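Local coordinates for protein peroxisomal acyl-coenzyme A oxidase 1 (PDB 1W07) that oxidises long- and medium-chain acyl-CoAs to 2-trans-enoyl-CoAs with FAD as cofactor, passing electrons to oxygen and releasing hydrogen peroxide in plant peroxisomal beta-oxidation, at residues B[458-463]-B[486-491]; B[496-501]-B[517-522]; B[615-618]-B[624-627]. The protein carries 1 engineered substitution. One frame throughout, in Å; residues are numbered along the deposited sequence.

Contact 1 of 3, residues B[458-463]-B[486-491]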
ATOM      1  N   MET B 458     -12.862  23.590  21.983  1.00 39.53           N
ATOM      2  CA  MET B 458     -12.609  22.885  23.233  1.00 42.66           C
ATOM      3  C   MET B 458     -13.060  23.728  24.412  1.00 43.40           C
ATOM      4  O   MET B 458     -13.108  23.249  25.540  1.00 43.59           O
ATOM      5  CB  MET B 458     -11.121  22.543  23.365  1.00 42.19           C
ATOM      6  CG  MET B 458     -10.614  21.581  22.294  1.00 43.38           C
ATOM      7  SD  MET B 458      -8.871  21.149  22.482  1.00 42.36           S
ATOM      8  CE  MET B 458      -9.019  19.695  23.577  1.00 35.96           C
ATOM      9  N   GLY B 459     -13.397  24.985  24.139  1.00 44.59           N
ATOM     10  CA  GLY B 459     -13.858  25.873  25.187  1.00 48.49           C
ATOM     11  C   GLY B 459     -15.348  25.708  25.428  1.00 48.63           C
ATOM     12  O   GLY B 459     -15.833  25.868  26.549  1.00 50.05           O
ATOM     13  N   ARG B 460     -16.079  25.382  24.367  1.00 48.53           N
ATOM     14  CA  ARG B 460     -17.518  25.197  24.457  1.00 47.21           C
ATOM     15  C   ARG B 460     -17.877  23.765  24.836  1.00 47.81           C
ATOM     16  O   ARG B 460     -18.854  23.204  24.328  1.00 47.23           O
ATOM     17  CB  ARG B 460     -18.178  25.571  23.124  1.00 48.31           C
ATOM     18  CG  ARG B 460     -18.072  27.053  22.802  1.00 50.09           C
ATOM     19  CD  ARG B 460     -18.758  27.435  21.492  1.00 51.60           C
ATOM     20  NE  ARG B 460     -17.898  27.281  20.321  1.00 52.86           N
ATOM     21  CZ  ARG B 460     -17.682  26.136  19.682  1.00 52.64           C
ATOM     22  NH1 ARG B 460     -18.267  25.017  20.093  1.00 52.91           N
ATOM     23  NH2 ARG B 460     -16.885  26.111  18.622  1.00 51.04           N
ATOM     24  N   ALA B 461     -17.093  23.179  25.736  1.00 46.28           N
ATOM     25  CA  ALA B 461     -17.317  21.813  26.197  1.00 46.69           C
ATOM     26  C   ALA B 461     -18.677  21.666  26.885  1.00 48.03           C
ATOM     27  O   ALA B 461     -19.125  20.552  27.171  1.00 45.85           O
ATOM     28  CB  ALA B 461     -16.201  21.405  27.157  1.00 46.98           C
ATOM     29  N   ALA B 462     -19.320  22.803  27.138  1.00 49.00           N
ATOM     30  CA  ALA B 462     -20.623  22.847  27.793  1.00 50.47           C
ATOM     31  C   ALA B 462     -21.666  22.021  27.059  1.00 51.12           C
ATOM     32  O   ALA B 462     -22.029  20.934  27.509  1.00 53.64           O
ATOM     33  CB  ALA B 462     -21.094  24.295  27.905  1.00 49.46           C
ATOM     34  N   HIS B 463     -22.153  22.532  25.929  1.00 51.72           N
ATOM     35  CA  HIS B 463     -23.157  21.813  25.152  1.00 51.38           C
ATOM     36  C   HIS B 463     -22.548  20.698  24.325  1.00 51.06           C
ATOM     37  O   HIS B 463     -23.237  19.743  23.971  1.00 53.03           O
ATOM     38  CB  HIS B 463     -23.918  22.762  24.225  1.00 52.87           C
ATOM     39  CG  HIS B 463     -25.290  23.114  24.720  1.00 53.48           C
ATOM     40  ND1 HIS B 463     -26.207  22.161  25.100  1.00 52.24           N
ATOM     41  CD2 HIS B 463     -25.897  24.312  24.890  1.00 52.66           C
ATOM     42  CE1 HIS B 463     -27.323  22.752  25.484  1.00 52.38           C
ATOM     43  NE2 HIS B 463     -27.163  24.061  25.365  1.00 52.96           N
ATOM     44  N   ALA B 486     -20.997  17.938  15.311  1.00 22.96           N
ATOM     45  CA  ALA B 486     -20.723  16.512  15.425  1.00 21.89           C
ATOM     46  C   ALA B 486     -19.226  16.220  15.538  1.00 20.30           C
ATOM     47  O   ALA B 486     -18.809  15.467  16.419  1.00 18.66           O
ATOM     48  CB  ALA B 486     -21.295  15.781  14.235  1.00 23.24           C
ATOM     49  N   PHE B 487     -18.415  16.803  14.653  1.00 21.94           N
ATOM     50  CA  PHE B 487     -16.963  16.572  14.687  1.00 21.89           C
ATOM     51  C   PHE B 487     -16.270  17.192  15.905  1.00 22.15           C
ATOM     52  O   PHE B 487     -15.324  16.617  16.438  1.00 23.06           O
ATOM     53  CB  PHE B 487     -16.296  17.090  13.408  1.00 23.13           C
ATOM     54  CG  PHE B 487     -16.346  16.115  12.259  1.00 22.08           C
ATOM     55  CD1 PHE B 487     -17.539  15.857  11.592  1.00 21.96           C
ATOM     56  CD2 PHE B 487     -15.197  15.437  11.863  1.00 22.48           C
ATOM     57  CE1 PHE B 487     -17.590  14.934  10.552  1.00 19.38           C
ATOM     58  CE2 PHE B 487     -15.232  14.515  10.825  1.00 21.84           C
ATOM     59  CZ  PHE B 487     -16.435  14.262  10.169  1.00 23.36           C
ATOM     60  N   GLU B 488     -16.724  18.365  16.337  1.00 22.93           N
ATOM     61  CA  GLU B 488     -16.121  19.018  17.500  1.00 26.17           C
ATOM     62  C   GLU B 488     -16.421  18.194  18.747  1.00 27.25           C
ATOM     63  O   GLU B 488     -15.535  17.925  19.550  1.00 28.51           O
ATOM     64  CB  GLU B 488     -16.652  20.448  17.671  1.00 25.61           C
ATOM     65  CG  GLU B 488     -16.323  21.389  16.520  1.00 25.98           C
ATOM     66  CD  GLU B 488     -16.840  22.794  16.752  1.00 28.59           C
ATOM     67  OE1 GLU B 488     -17.873  22.936  17.435  1.00 31.51           O
ATOM     68  OE2 GLU B 488     -16.233  23.755  16.236  1.00 30.94           O
ATOM     69  N   ALA B 489     -17.674  17.784  18.895  1.00 28.56           N
ATOM     70  CA  ALA B 489     -18.073  16.969  20.037  1.00 29.69           C
ATOM     71  C   ALA B 489     -17.307  15.648  20.076  1.00 30.15           C
ATOM     72  O   ALA B 489     -16.796  15.238  21.117  1.00 31.11           O
ATOM     73  CB  ALA B 489     -19.567  16.692  19.979  1.00 31.83           C
ATOM     74  N   ARG B 490     -17.233  14.979  18.935  1.00 26.88           N
ATOM     75  CA  ARG B 490     -16.530  13.709  18.844  1.00 26.51           C
ATOM     76  C   ARG B 490     -15.056  13.831  19.247  1.00 24.88           C
ATOM     77  O   ARG B 490     -14.534  12.995  19.989  1.00 26.07           O
ATOM     78  CB  ARG B 490     -16.664  13.161  17.418  1.00 26.96           C
ATOM     79  CG  ARG B 490     -15.765  11.986  17.104  1.00 28.78           C
ATOM     80  CD  ARG B 490     -14.700  12.393  16.101  1.00 29.62           C
ATOM     81  NE  ARG B 490     -13.888  11.252  15.652  1.00 26.93           N
ATOM     82  CZ  ARG B 490     -13.203  11.248  14.511  1.00 24.54           C
ATOM     83  NH1 ARG B 490     -13.243  12.311  13.709  1.00 20.28           N
ATOM     84  NH2 ARG B 490     -12.490  10.192  14.167  1.00 21.50           N
ATOM     85  N   ALA B 491     -14.394  14.879  18.772  1.00 23.59           N
ATOM     86  CA  ALA B 491     -12.987  15.113  19.089  1.00 23.40           C
ATOM     87  C   ALA B 491     -12.800  15.485  20.558  1.00 26.18           C
ATOM     88  O   ALA B 491     -11.961  14.914  21.254  1.00 25.07           O
ATOM     89  CB  ALA B 491     -12.434  16.218  18.208  1.00 20.79           C
TER

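Contact 2 of 3, residues B[496-501]-B[517-522]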
ATOM      1  N   VAL B 496     -11.252  14.499  26.176  1.00 24.72           N
ATOM      2  CA  VAL B 496     -11.626  14.579  27.580  1.00 27.16           C
ATOM      3  C   VAL B 496     -11.574  13.199  28.227  1.00 26.31           C
ATOM      4  O   VAL B 496     -11.190  13.061  29.383  1.00 26.01           O
ATOM      5  CB  VAL B 496     -13.041  15.171  27.746  1.00 26.24           C
ATOM      6  CG1 VAL B 496     -13.480  15.071  29.201  1.00 27.49           C
ATOM      7  CG2 VAL B 496     -13.039  16.621  27.292  1.00 28.98           C
ATOM      8  N   THR B 497     -11.958  12.177  27.477  1.00 25.68           N
ATOM      9  CA  THR B 497     -11.929  10.815  27.984  1.00 25.11           C
ATOM     10  C   THR B 497     -10.482  10.380  28.241  1.00 28.65           C
ATOM     11  O   THR B 497     -10.183   9.754  29.269  1.00 28.38           O
ATOM     12  CB  THR B 497     -12.590   9.860  26.990  1.00 27.55           C
ATOM     13  OG1 THR B 497     -13.968  10.217  26.857  1.00 31.72           O
ATOM     14  CG2 THR B 497     -12.486   8.425  27.460  1.00 28.20           C
ATOM     15  N   CYS B 498      -9.585  10.713  27.311  1.00 25.87           N
ATOM     16  CA  CYS B 498      -8.176  10.364  27.462  1.00 24.13           C
ATOM     17  C   CYS B 498      -7.577  11.062  28.683  1.00 24.80           C
ATOM     18  O   CYS B 498      -6.762  10.484  29.390  1.00 24.37           O
ATOM     19  CB  CYS B 498      -7.382  10.757  26.205  1.00 23.56           C
ATOM     20  SG  CYS B 498      -7.497   9.589  24.821  1.00 26.65           S
ATOM     21  N   ALA B 499      -7.989  12.304  28.916  1.00 23.12           N
ATOM     22  CA  ALA B 499      -7.486  13.069  30.048  1.00 24.33           C
ATOM     23  C   ALA B 499      -7.923  12.419  31.366  1.00 26.50           C
ATOM     24  O   ALA B 499      -7.117  12.253  32.281  1.00 26.78           O
ATOM     25  CB  ALA B 499      -7.985  14.496  29.976  1.00 23.98           C
ATOM     26  N   LYS B 500      -9.197  12.051  31.453  1.00 25.43           N
ATOM     27  CA  LYS B 500      -9.707  11.416  32.656  1.00 29.47           C
ATOM     28  C   LYS B 500      -8.996  10.092  32.919  1.00 30.95           C
ATOM     29  O   LYS B 500      -8.587   9.808  34.047  1.00 32.19           O
ATOM     30  CB  LYS B 500     -11.213  11.178  32.537  1.00 31.74           C
ATOM     31  CG  LYS B 500     -12.036  12.459  32.505  1.00 38.09           C
ATOM     32  CD  LYS B 500     -13.523  12.193  32.296  1.00 40.13           C
ATOM     33  CE  LYS B 500     -14.303  13.501  32.249  1.00 41.78           C
ATOM     34  NZ  LYS B 500     -15.693  13.328  31.738  1.00 44.18           N
ATOM     35  N   ASN B 501      -8.855   9.275  31.881  1.00 31.21           N
ATOM     36  CA  ASN B 501      -8.190   7.989  32.038  1.00 29.06           C
ATOM     37  C   ASN B 501      -6.730   8.185  32.421  1.00 30.37           C
ATOM     38  O   ASN B 501      -6.154   7.349  33.114  1.00 31.24           O
ATOM     39  CB  ASN B 501      -8.305   7.163  30.758  1.00 33.35           C
ATOM     40  CG  ASN B 501      -9.735   6.731  30.491  1.00 36.48           C
ATOM     41  OD1 ASN B 501     -10.465   6.370  31.419  1.00 36.67           O
ATOM     42  ND2 ASN B 501     -10.144   6.754  29.233  1.00 35.20           N
ATOM     43  N   ALA B 517      -2.277   4.349  22.091  1.00 18.00           N
ATOM     44  CA  ALA B 517      -3.191   4.102  20.982  1.00 18.17           C
ATOM     45  C   ALA B 517      -4.409   5.028  21.078  1.00 17.76           C
ATOM     46  O   ALA B 517      -4.818   5.637  20.089  1.00 18.42           O
ATOM     47  CB  ALA B 517      -3.629   2.606  20.966  1.00 16.29           C
ATOM     48  N   ASP B 518      -4.977   5.151  22.268  1.00 17.95           N
ATOM     49  CA  ASP B 518      -6.147   6.010  22.452  1.00 19.88           C
ATOM     50  C   ASP B 518      -5.821   7.472  22.175  1.00 18.37           C
ATOM     51  O   ASP B 518      -6.637   8.210  21.614  1.00 15.41           O
ATOM     52  CB  ASP B 518      -6.676   5.880  23.886  1.00 21.30           C
ATOM     53  CG  ASP B 518      -7.310   4.528  24.166  1.00 28.49           C
ATOM     54  OD1 ASP B 518      -6.877   3.518  23.573  1.00 29.18           O
ATOM     55  OD2 ASP B 518      -8.240   4.467  24.999  1.00 34.14           O
ATOM     56  N   LEU B 519      -4.627   7.888  22.583  1.00 16.71           N
ATOM     57  CA  LEU B 519      -4.216   9.274  22.415  1.00 17.89           C
ATOM     58  C   LEU B 519      -4.048   9.638  20.947  1.00 17.60           C
ATOM     59  O   LEU B 519      -4.409  10.740  20.532  1.00 17.33           O
ATOM     60  CB  LEU B 519      -2.920   9.527  23.198  1.00 17.30           C
ATOM     61  CG  LEU B 519      -3.100   9.489  24.729  1.00 19.99           C
ATOM     62  CD1 LEU B 519      -1.754   9.341  25.442  1.00 18.67           C
ATOM     63  CD2 LEU B 519      -3.818  10.760  25.164  1.00 19.93           C
ATOM     64  N   VAL B 520      -3.506   8.712  20.164  1.00 15.67           N
ATOM     65  CA  VAL B 520      -3.310   8.932  18.741  1.00 15.81           C
ATOM     66  C   VAL B 520      -4.665   9.051  18.033  1.00 15.38           C
ATOM     67  O   VAL B 520      -4.821   9.852  17.099  1.00 17.58           O
ATOM     68  CB  VAL B 520      -2.511   7.770  18.099  1.00 16.72           C
ATOM     69  CG1 VAL B 520      -2.580   7.868  16.579  1.00 18.51           C
ATOM     70  CG2 VAL B 520      -1.065   7.820  18.576  1.00 17.07           C
ATOM     71  N   GLU B 521      -5.641   8.250  18.451  1.00 16.68           N
ATOM     72  CA  GLU B 521      -6.967   8.307  17.834  1.00 16.33           C
ATOM     73  C   GLU B 521      -7.633   9.660  18.113  1.00 16.13           C
ATOM     74  O   GLU B 521      -8.288  10.219  17.229  1.00 13.18           O
ATOM     75  CB  GLU B 521      -7.849   7.181  18.354  1.00 18.13           C
ATOM     76  CG  GLU B 521      -7.678   5.883  17.593  1.00 26.55           C
ATOM     77  CD  GLU B 521      -8.534   4.773  18.152  1.00 29.52           C
ATOM     78  OE1 GLU B 521      -9.736   5.011  18.392  1.00 38.86           O
ATOM     79  OE2 GLU B 521      -8.010   3.663  18.342  1.00 34.76           O
ATOM     80  N   ALA B 522      -7.465  10.189  19.327  1.00 14.64           N
ATOM     81  CA  ALA B 522      -8.050  11.483  19.689  1.00 17.05           C
ATOM     82  C   ALA B 522      -7.389  12.615  18.902  1.00 16.08           C
ATOM     83  O   ALA B 522      -8.053  13.569  18.495  1.00 19.06           O
ATOM     84  CB  ALA B 522      -7.897  11.743  21.203  1.00 17.64           C
TER
HETATM   85  O   HOH W   1      -8.180   6.374  26.805  1.00 32.29           O

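Contact 3 of 3, residues B[615-618]-B[624-627]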
ATOM      1  N   ASN B 615       1.792  10.438 -16.790  1.00 16.67           N
ATOM      2  CA  ASN B 615       2.553   9.253 -17.201  1.00 17.55           C
ATOM      3  C   ASN B 615       1.743   7.985 -16.949  1.00 19.19           C
ATOM      4  O   ASN B 615       2.239   7.039 -16.341  1.00 20.83           O
ATOM      5  CB  ASN B 615       3.856   9.204 -16.408  1.00 20.23           C
ATOM      6  CG  ASN B 615       4.867   8.253 -17.003  1.00 20.29           C
ATOM      7  OD1 ASN B 615       5.086   8.247 -18.214  1.00 22.89           O
ATOM      8  ND2 ASN B 615       5.513   7.467 -16.153  1.00 21.17           N
ATOM      9  N   SER B 616       0.506   7.982 -17.440  1.00 16.65           N
ATOM     10  CA  SER B 616      -0.416   6.878 -17.227  1.00 16.07           C
ATOM     11  C   SER B 616      -1.225   6.517 -18.446  1.00 13.77           C
ATOM     12  O   SER B 616      -1.900   7.363 -19.030  1.00 12.72           O
ATOM     13  CB  SER B 616      -1.394   7.239 -16.112  1.00 15.24           C
ATOM     14  OG  SER B 616      -2.418   6.263 -16.003  1.00 16.11           O
ATOM     15  N   VAL B 617      -1.178   5.246 -18.803  1.00 14.82           N
ATOM     16  CA  VAL B 617      -1.921   4.766 -19.948  1.00 14.91           C
ATOM     17  C   VAL B 617      -3.399   4.639 -19.567  1.00 15.89           C
ATOM     18  O   VAL B 617      -4.281   4.930 -20.368  1.00 13.99           O
ATOM     19  CB  VAL B 617      -1.387   3.381 -20.413  1.00 17.88           C
ATOM     20  CG1 VAL B 617      -2.306   2.822 -21.489  1.00 16.30           C
ATOM     21  CG2 VAL B 617       0.065   3.515 -20.935  1.00 14.58           C
ATOM     22  N   LEU B 618      -3.671   4.220 -18.336  1.00 15.48           N
ATOM     23  CA  LEU B 618      -5.052   4.051 -17.905  1.00 15.58           C
ATOM     24  C   LEU B 618      -5.731   5.397 -17.706  1.00 14.17           C
ATOM     25  O   LEU B 618      -6.948   5.524 -17.877  1.00 17.07           O
ATOM     26  CB  LEU B 618      -5.111   3.261 -16.593  1.00 12.92           C
ATOM     27  CG  LEU B 618      -4.363   1.922 -16.513  1.00 10.70           C
ATOM     28  CD1 LEU B 618      -4.758   1.257 -15.213  1.00  8.46           C
ATOM     29  CD2 LEU B 618      -4.686   1.010 -17.711  1.00  8.10           C
ATOM     30  N   ASN B 624      -8.039   6.591 -24.495  1.00 14.04           N
ATOM     31  CA  ASN B 624      -7.653   5.568 -25.475  1.00 16.34           C
ATOM     32  C   ASN B 624      -6.710   4.572 -24.782  1.00 15.00           C
ATOM     33  O   ASN B 624      -5.550   4.420 -25.139  1.00 18.53           O
ATOM     34  CB  ASN B 624      -6.973   6.263 -26.676  1.00 16.92           C
ATOM     35  CG  ASN B 624      -6.832   5.350 -27.885  1.00 20.80           C
ATOM     36  OD1 ASN B 624      -7.679   4.494 -28.126  1.00 23.00           O
ATOM     37  ND2 ASN B 624      -5.773   5.550 -28.664  1.00 19.40           N
ATOM     38  N   VAL B 625      -7.247   3.882 -23.779  1.00 16.33           N
ATOM     39  CA  VAL B 625      -6.480   2.959 -22.950  1.00 14.29           C
ATOM     40  C   VAL B 625      -5.945   1.668 -23.574  1.00 14.05           C
ATOM     41  O   VAL B 625      -4.728   1.443 -23.632  1.00 18.18           O
ATOM     42  CB  VAL B 625      -7.314   2.563 -21.680  1.00 11.51           C
ATOM     43  CG1 VAL B 625      -6.500   1.666 -20.751  1.00  8.68           C
ATOM     44  CG2 VAL B 625      -7.745   3.816 -20.940  1.00  9.75           C
ATOM     45  N   TYR B 626      -6.850   0.819 -24.024  1.00 13.27           N
ATOM     46  CA  TYR B 626      -6.443  -0.475 -24.536  1.00 15.31           C
ATOM     47  C   TYR B 626      -5.405  -0.426 -25.637  1.00 16.68           C
ATOM     48  O   TYR B 626      -4.398  -1.128 -25.572  1.00 16.51           O
ATOM     49  CB  TYR B 626      -7.683  -1.270 -24.944  1.00 17.15           C
ATOM     50  CG  TYR B 626      -8.629  -1.490 -23.772  1.00 16.58           C
ATOM     51  CD1 TYR B 626     -10.000  -1.299 -23.914  1.00 16.82           C
ATOM     52  CD2 TYR B 626      -8.144  -1.862 -22.514  1.00 13.06           C
ATOM     53  CE1 TYR B 626     -10.875  -1.470 -22.838  1.00 18.03           C
ATOM     54  CE2 TYR B 626      -9.009  -2.035 -21.423  1.00 16.31           C
ATOM     55  CZ  TYR B 626     -10.374  -1.834 -21.594  1.00 17.05           C
ATOM     56  OH  TYR B 626     -11.232  -1.972 -20.528  1.00 13.59           O
ATOM     57  N   PRO B 627      -5.626   0.405 -26.661  1.00 16.91           N
ATOM     58  CA  PRO B 627      -4.631   0.455 -27.728  1.00 18.54           C
ATOM     59  C   PRO B 627      -3.273   0.899 -27.191  1.00 17.68           C
ATOM     60  O   PRO B 627      -2.243   0.374 -27.601  1.00 21.33           O
ATOM     61  CB  PRO B 627      -5.233   1.453 -28.717  1.00 17.35           C
ATOM     62  CG  PRO B 627      -6.714   1.221 -28.551  1.00 15.58           C
ATOM     63  CD  PRO B 627      -6.855   1.127 -27.047  1.00 16.29           C
TER

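Contact 1 of 3, residues B[458-463]-B[486-491]
Arg460 NH1 lies 3.4 Å from Glu488 OE1, and this salt bridge carries the whole contact between 458-463 and 486-491. A second bond runs alongside it, from Arg460 NH2 to Glu488 OE2, also at 3.4 Å, so the guanidinium meets the carboxylate end-on through its two terminal nitrogens rather than through NE. Both bonds are weak: they are long, and their N-H...O angles are 149° for NH1 and 158° for NH2. The carboxylate stands at the edge of the guanidinium, with the two planes 24° apart, a nearly flat two-pronged pairing. NH2 also comes within 3.5 Å of OE1, which places that oxygen between both nitrogens. The arginine chain bends at chi3, which turns its terminal nitrogens toward the glutamate, whereas the glutamate runs out extended beyond CG. With little surface buried and Arg460 exposed, the pair is a surface ion pair, and solvent would be expected to weaken its pull. Arg460 sits just before the short helix 461-464, and Glu488 lies on the long helix 480-503, where its side chain also touches Tyr457 of the preceding loop and Leu529 of helix 516-538. Phe487 packs helix 480-503 onto helices 516-538 and 568-572, meeting Phe571 edge-to-face, and Met458 rests on helix 427-443, while the ion pair itself stays at the surface.

Contact 2 of 3, residues B[496-501]-B[517-522]
Cys498 carries the packing between two antiparallel helices, 480-503 and 516-538, within the all-helical C-terminal region of the oxidase. Their segments come within 9.9 Å axis to axis, with 155° between the chain directions. From CB outward the cysteine keeps to the facing helix: CB rests on the CD2 methyl of Leu519 at 3.7 Å, and SG reaches the main chain of the preceding residue, Asp518. There it lies 3.6 Å from Asp518 O, without a hydrogen bond, and 3.9 Å from the Asp518 CB. SG also reaches Ala522 CB at 4.2 Å. With SG anti to the carbonyl carbon (chi1 -81°), the sulfur is brought against Asp518, Leu519 and Ala522. Asp518 O is meanwhile held by Ala522 N inside its own helix. Leu519 also packs on Ala435 and Met439 of helix 427-443, which covers another side of this buried spot, while Glu521 bonds His565 of the second subunit. Beside the cysteine, a water links the helices: it accepts from Asn501 ND2 at 3.1 Å and donates to Asp518 OD2 at 2.6 Å.

Contact 3 of 3, residues B[615-618]-B[624-627]
This is a buried apolar contact between the loop after helix 611-614 and the residues at the start of helix 625-635, where the chain doubles back on itself over five intervening residues. Val625 is the hub. Its CG1 methyl meets the CD2 methyl of Leu618 at 3.6 Å, the closest approach between side chains here. The CG2 methyl instead comes up to main-chain oxygens, 3.6 Å from Leu618 O and 3.7 Å from Val617 O, so the branched side chain fits against the loop's backbone as well as its leucine. CG1 points anti to the backbone N (chi1 -176°), while CG2 is anti to the carbonyl carbon, which sets it against the loop oxygens. In return, Val617 CG1 presses on the main chain, 3.5 Å from Val625 O, while its gap to Val625 CG1 is 4.4 Å. No hydrogen bond crosses between the segments; the fit is van der Waals packing of methyls on methyls and on carbonyl oxygens. Val617 is also tied by its backbone to Cys407, and Ser616 OG bonds to Ser408 O. The flavin is near but not in contact: the Leu618 side chain is about 8 Å from a bound FAD, and Tyr626 OH bonds the FAD-binding Arg310. Tyr306 of helix 278-309 packs on both Leu618 and Val625, Val309 adds to the cover over Val625, and Leu629, further along helix 625-635, touches Val617 and Leu618.

Overall arrangement
Contacts 1 and 2 share helix 480-503 and lie with centres about 15 Å apart in the same helical region. Contact 1 is a surface ion pair between a loop and a helix, whereas contact 2 is a buried helix-helix seam in which a cysteine packs on side chains and a carbonyl, with a water bridging Asn501 and Asp518. Contact 3 lies about 47 Å from contact 2, centre to centre, on the opposite side of the chain's centre. It is also buried, but without a hydrogen bond across it, built of methyls on methyls and carbonyl oxygens near the FAD. Contacts 2 and 3 both border the second subunit of the homodimer; contact 1 touches none of it.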